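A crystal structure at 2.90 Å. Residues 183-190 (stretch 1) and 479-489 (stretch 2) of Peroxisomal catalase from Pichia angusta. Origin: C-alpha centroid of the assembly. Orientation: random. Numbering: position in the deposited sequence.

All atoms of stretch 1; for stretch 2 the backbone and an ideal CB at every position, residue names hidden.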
# COMPACT_ATOMS: atom_id res chain seq x y z
N GLU O 183 18.38 -31.79 -12.01
CA GLU O 183 18.99 -31.64 -10.71
C GLU O 183 17.98 -31.83 -9.55
O GLU O 183 18.36 -32.13 -8.42
CB GLU O 183 19.80 -30.32 -10.65
CG GLU O 183 18.99 -29.01 -10.65
CD GLU O 183 18.54 -28.52 -12.04
OE1 GLU O 183 18.63 -29.32 -13.01
OE2 GLU O 183 18.06 -27.34 -12.16
N SER O 184 16.69 -31.72 -9.87
CA SER O 184 15.61 -31.81 -8.88
C SER O 184 15.38 -33.26 -8.46
O SER O 184 14.69 -33.52 -7.47
CB SER O 184 14.31 -31.23 -9.46
OG SER O 184 13.94 -31.88 -10.67
N LEU O 185 15.96 -34.19 -9.20
CA LEU O 185 15.70 -35.59 -8.94
C LEU O 185 15.96 -35.98 -7.47
O LEU O 185 15.09 -36.60 -6.83
CB LEU O 185 16.45 -36.46 -9.95
CG LEU O 185 16.43 -37.97 -9.76
CD1 LEU O 185 15.03 -38.48 -9.91
CD2 LEU O 185 17.33 -38.62 -10.77
N HIS O 186 17.12 -35.59 -6.93
CA HIS O 186 17.47 -35.89 -5.53
C HIS O 186 16.33 -35.51 -4.55
O HIS O 186 15.77 -36.36 -3.85
CB HIS O 186 18.80 -35.23 -5.12
CG HIS O 186 19.48 -35.88 -3.95
ND1 HIS O 186 20.75 -35.55 -3.54
CD2 HIS O 186 19.06 -36.86 -3.11
CE1 HIS O 186 21.09 -36.28 -2.49
NE2 HIS O 186 20.08 -37.08 -2.21
N GLN O 187 15.97 -34.23 -4.55
CA GLN O 187 14.94 -33.71 -3.67
C GLN O 187 13.57 -34.26 -3.97
O GLN O 187 12.75 -34.28 -3.07
CB GLN O 187 14.93 -32.18 -3.70
CG GLN O 187 13.82 -31.51 -2.91
CD GLN O 187 13.73 -31.94 -1.45
OE1 GLN O 187 12.64 -31.95 -0.88
NE2 GLN O 187 14.87 -32.24 -0.82
N VAL O 188 13.32 -34.69 -5.21
CA VAL O 188 11.98 -35.13 -5.59
C VAL O 188 11.79 -36.51 -5.05
O VAL O 188 10.67 -36.91 -4.69
CB VAL O 188 11.75 -35.16 -7.09
CG1 VAL O 188 10.43 -35.86 -7.41
CG2 VAL O 188 11.70 -33.75 -7.63
N MET O 189 12.90 -37.23 -4.96
CA MET O 189 12.88 -38.54 -4.34
C MET O 189 12.49 -38.45 -2.85
O MET O 189 11.69 -39.25 -2.35
CB MET O 189 14.22 -39.24 -4.58
CG MET O 189 14.37 -39.76 -6.03
SD MET O 189 15.96 -40.56 -6.35
CE MET O 189 15.71 -42.14 -5.56
N TYR O 190 13.05 -37.46 -2.15
CA TYR O 190 12.69 -37.24 -0.77
C TYR O 190 11.20 -36.98 -0.74
O TYR O 190 10.47 -37.60 0.02
CB TYR O 190 13.44 -36.05 -0.18
CG TYR O 190 14.78 -36.39 0.40
CD1 TYR O 190 15.86 -36.67 -0.43
CD2 TYR O 190 14.98 -36.41 1.79
CE1 TYR O 190 17.14 -36.98 0.10
CE2 TYR O 190 16.26 -36.71 2.35
CZ TYR O 190 17.34 -37.00 1.48
OH TYR O 190 18.63 -37.31 1.94
N UNK O 479 11.48 -42.00 -17.47
CA UNK O 479 12.86 -41.73 -17.90
C UNK O 479 13.61 -41.04 -16.80
O UNK O 479 14.78 -41.33 -16.56
CB UNK O 479 12.89 -40.88 -19.17
N UNK O 480 12.90 -40.13 -16.14
CA UNK O 480 13.46 -39.23 -15.13
C UNK O 480 13.95 -40.02 -13.90
O UNK O 480 15.15 -39.98 -13.54
CB UNK O 480 12.42 -38.19 -14.71
N UNK O 481 13.03 -40.78 -13.28
CA UNK O 481 13.38 -41.63 -12.14
C UNK O 481 14.38 -42.69 -12.52
O UNK O 481 15.25 -43.03 -11.74
CB UNK O 481 12.13 -42.29 -11.56
N UNK O 482 14.29 -43.18 -13.75
CA UNK O 482 15.24 -44.16 -14.26
C UNK O 482 16.67 -43.61 -14.42
O UNK O 482 17.62 -44.37 -14.66
CB UNK O 482 14.74 -44.69 -15.61
N UNK O 483 16.83 -42.30 -14.27
CA UNK O 483 18.14 -41.69 -14.28
C UNK O 483 18.86 -41.95 -12.97
O UNK O 483 20.07 -41.86 -12.91
CB UNK O 483 18.03 -40.19 -14.54
N UNK O 484 18.13 -42.30 -11.93
CA UNK O 484 18.75 -42.63 -10.65
C UNK O 484 19.07 -44.11 -10.60
O UNK O 484 20.20 -44.50 -10.32
CB UNK O 484 17.84 -42.24 -9.48
N UNK O 485 18.04 -44.90 -10.86
CA UNK O 485 18.14 -46.33 -10.97
C UNK O 485 17.11 -46.77 -11.99
O UNK O 485 15.92 -46.49 -11.82
CB UNK O 485 17.94 -47.02 -9.62
N UNK O 486 17.55 -47.47 -13.05
CA UNK O 486 16.61 -47.89 -14.09
C UNK O 486 15.30 -48.57 -13.61
O UNK O 486 14.23 -48.30 -14.16
CB UNK O 486 17.34 -48.85 -15.03
N UNK O 487 15.38 -49.41 -12.58
CA UNK O 487 14.22 -50.17 -12.15
C UNK O 487 13.07 -49.25 -11.79
O UNK O 487 11.90 -49.65 -11.85
CB UNK O 487 14.58 -51.06 -10.96
N UNK O 488 13.40 -48.01 -11.43
CA UNK O 488 12.41 -47.13 -10.84
C UNK O 488 11.39 -46.64 -11.85
O UNK O 488 10.20 -46.60 -11.55
CB UNK O 488 13.10 -45.93 -10.18
N UNK O 489 11.84 -46.27 -13.04
CA UNK O 489 10.89 -45.95 -14.10
C UNK O 489 9.94 -47.12 -14.31
O UNK O 489 8.70 -46.98 -14.28
CB UNK O 489 11.62 -45.61 -15.40

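Stretch 1 offers the start of a helix with Leu 185, Val 188 and Met 189 forming an apolar strip and the hydroxyl of Ser 184 at one end of it. The backbones approach to 7.2 Å between the CA of Leu 185 and the CA of position 481, and side chains fill the space between them.

Position 479 is helical, and its ideal CB has nothing of stretch 1 within 5.5 Å. Almost any helix-tolerant residue would do, and it is Glu 479.

At position 480 the CA-to-CB bond points sideways, and the ideal CB lies 5.5 Å from Leu 185 CD1. A small residue would leave this space unfilled; a long or aromatic one could run along Leu 185, and a polar tip could reach Ser 184 OG. Leu, Met and Phe would meet the first demand, while Tyr meets both. The residue is Tyr 480, with chi1 in t. Tyr 480 OH donates a hydrogen bond to Ser 184 OG (2.9 Å), while Leu 185 CD1 sits over one ring face, 4.1 Å from the ring centroid and 16° off the normal, a CH-pi contact. Val 188 CG1 lies at the ring edge, 4.4 Å from Tyr 480 CE2, and Val 188 CG2 is 3.3 Å from Tyr 480 OH. One side chain thus serves both the polar end and the apolar strip.

Position 481 also points sideways, its ideal CB 5.1 Å from Leu 185 CD1. The side chains of Leu 185, Val 188 and Met 189 offer only carbon and sulfur here, which favours a large apolar group such as Leu, Met or Phe. Phe 481 is found, chi1 in m, and its ring touches all three: CD1 is 4.1 Å from Leu 185 CD1, CZ 3.9 Å from Val 188 CG1, and CE1 4.1 Å from Met 189 CG, the last at the ring edge.

Position 482 points away, so stretch 1 sets no demand and many residues would do. Ser 482 turns its OG back into its own stretch, donating to the O of position 486 (2.8 Å).

Position 483 is sideways, with its ideal CB 4.1 Å from Leu 185 CD2. An aliphatic stem is welcome, and the tip is free to vary. Lys 483 lays its CB 4.2 Å from Leu 185 CD2 and leads its extended chain away.

Position 484 points toward stretch 1 with little room: the ideal CB is already 3.9 Å from Leu 185 CD2 and 4.0 Å from Met 189 SD. A small apolar residue fits, and Ala 484 makes both contacts with its methyl group alone.

Position 485, with extended angles of -147/123, breaks the helical run and has no near neighbour in stretch 1; stretch 1 leaves the choice open, and polar or charged residues are among those that would do. Glu 485 leads its end away. At 486 a phi of -48° permits proline among others, and Pro 486 is there; 487, helical and out of reach, would take most residues and is Ile 487.

Position 488 points toward stretch 1 from beyond 5.5 Å, asking for a longer apolar chain: Leu, Ile or Met. Ile 488 extends CD1 to 4.4 Å from Met 189 CE. Position 489, helical and out of reach, is unconstrained by stretch 1; it is Gly 489, which has no side chain to point.

Stretch 2, residues 479-489: EYFSKAEPIIG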
# COMPACT_ATOMS: atom_id res chain seq x y z
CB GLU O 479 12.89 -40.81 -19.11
CG GLU O 479 13.38 -41.44 -20.41
CD GLU O 479 13.94 -40.41 -21.43
OE1 GLU O 479 14.46 -39.34 -21.02
OE2 GLU O 479 13.87 -40.70 -22.66
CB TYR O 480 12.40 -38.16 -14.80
CG TYR O 480 12.64 -37.23 -13.64
CD1 TYR O 480 13.64 -36.25 -13.67
CD2 TYR O 480 11.83 -37.29 -12.53
CE1 TYR O 480 13.83 -35.37 -12.60
CE2 TYR O 480 12.02 -36.42 -11.45
CZ TYR O 480 13.02 -35.47 -11.49
OH TYR O 480 13.17 -34.63 -10.41
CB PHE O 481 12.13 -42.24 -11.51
CG PHE O 481 11.38 -41.27 -10.65
CD1 PHE O 481 11.82 -41.00 -9.36
CD2 PHE O 481 10.27 -40.60 -11.14
CE1 PHE O 481 11.16 -40.10 -8.55
CE2 PHE O 481 9.59 -39.69 -10.34
CZ PHE O 481 10.04 -39.43 -9.04
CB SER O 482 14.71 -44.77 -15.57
OG SER O 482 13.72 -45.75 -15.30
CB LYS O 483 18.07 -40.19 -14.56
CG LYS O 483 17.72 -39.85 -15.99
CD LYS O 483 17.65 -38.34 -16.22
CE LYS O 483 17.26 -38.01 -17.65
NZ LYS O 483 17.14 -36.56 -17.90
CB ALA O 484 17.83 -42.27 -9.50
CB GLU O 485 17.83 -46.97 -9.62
CG GLU O 485 19.05 -47.35 -8.83
CD GLU O 485 19.88 -48.40 -9.53
OE1 GLU O 485 19.30 -49.39 -10.07
OE2 GLU O 485 21.11 -48.21 -9.56
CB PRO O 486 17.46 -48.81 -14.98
CG PRO O 486 18.83 -48.20 -14.89
CD PRO O 486 18.96 -47.64 -13.48
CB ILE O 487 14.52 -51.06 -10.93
CG1 ILE O 487 16.05 -51.18 -10.69
CG2 ILE O 487 13.82 -52.42 -11.11
CD1 ILE O 487 16.45 -51.78 -9.31
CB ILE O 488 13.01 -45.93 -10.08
CG1 ILE O 488 14.14 -46.40 -9.15
CG2 ILE O 488 11.91 -45.26 -9.24
CD1 ILE O 488 14.89 -45.28 -8.51
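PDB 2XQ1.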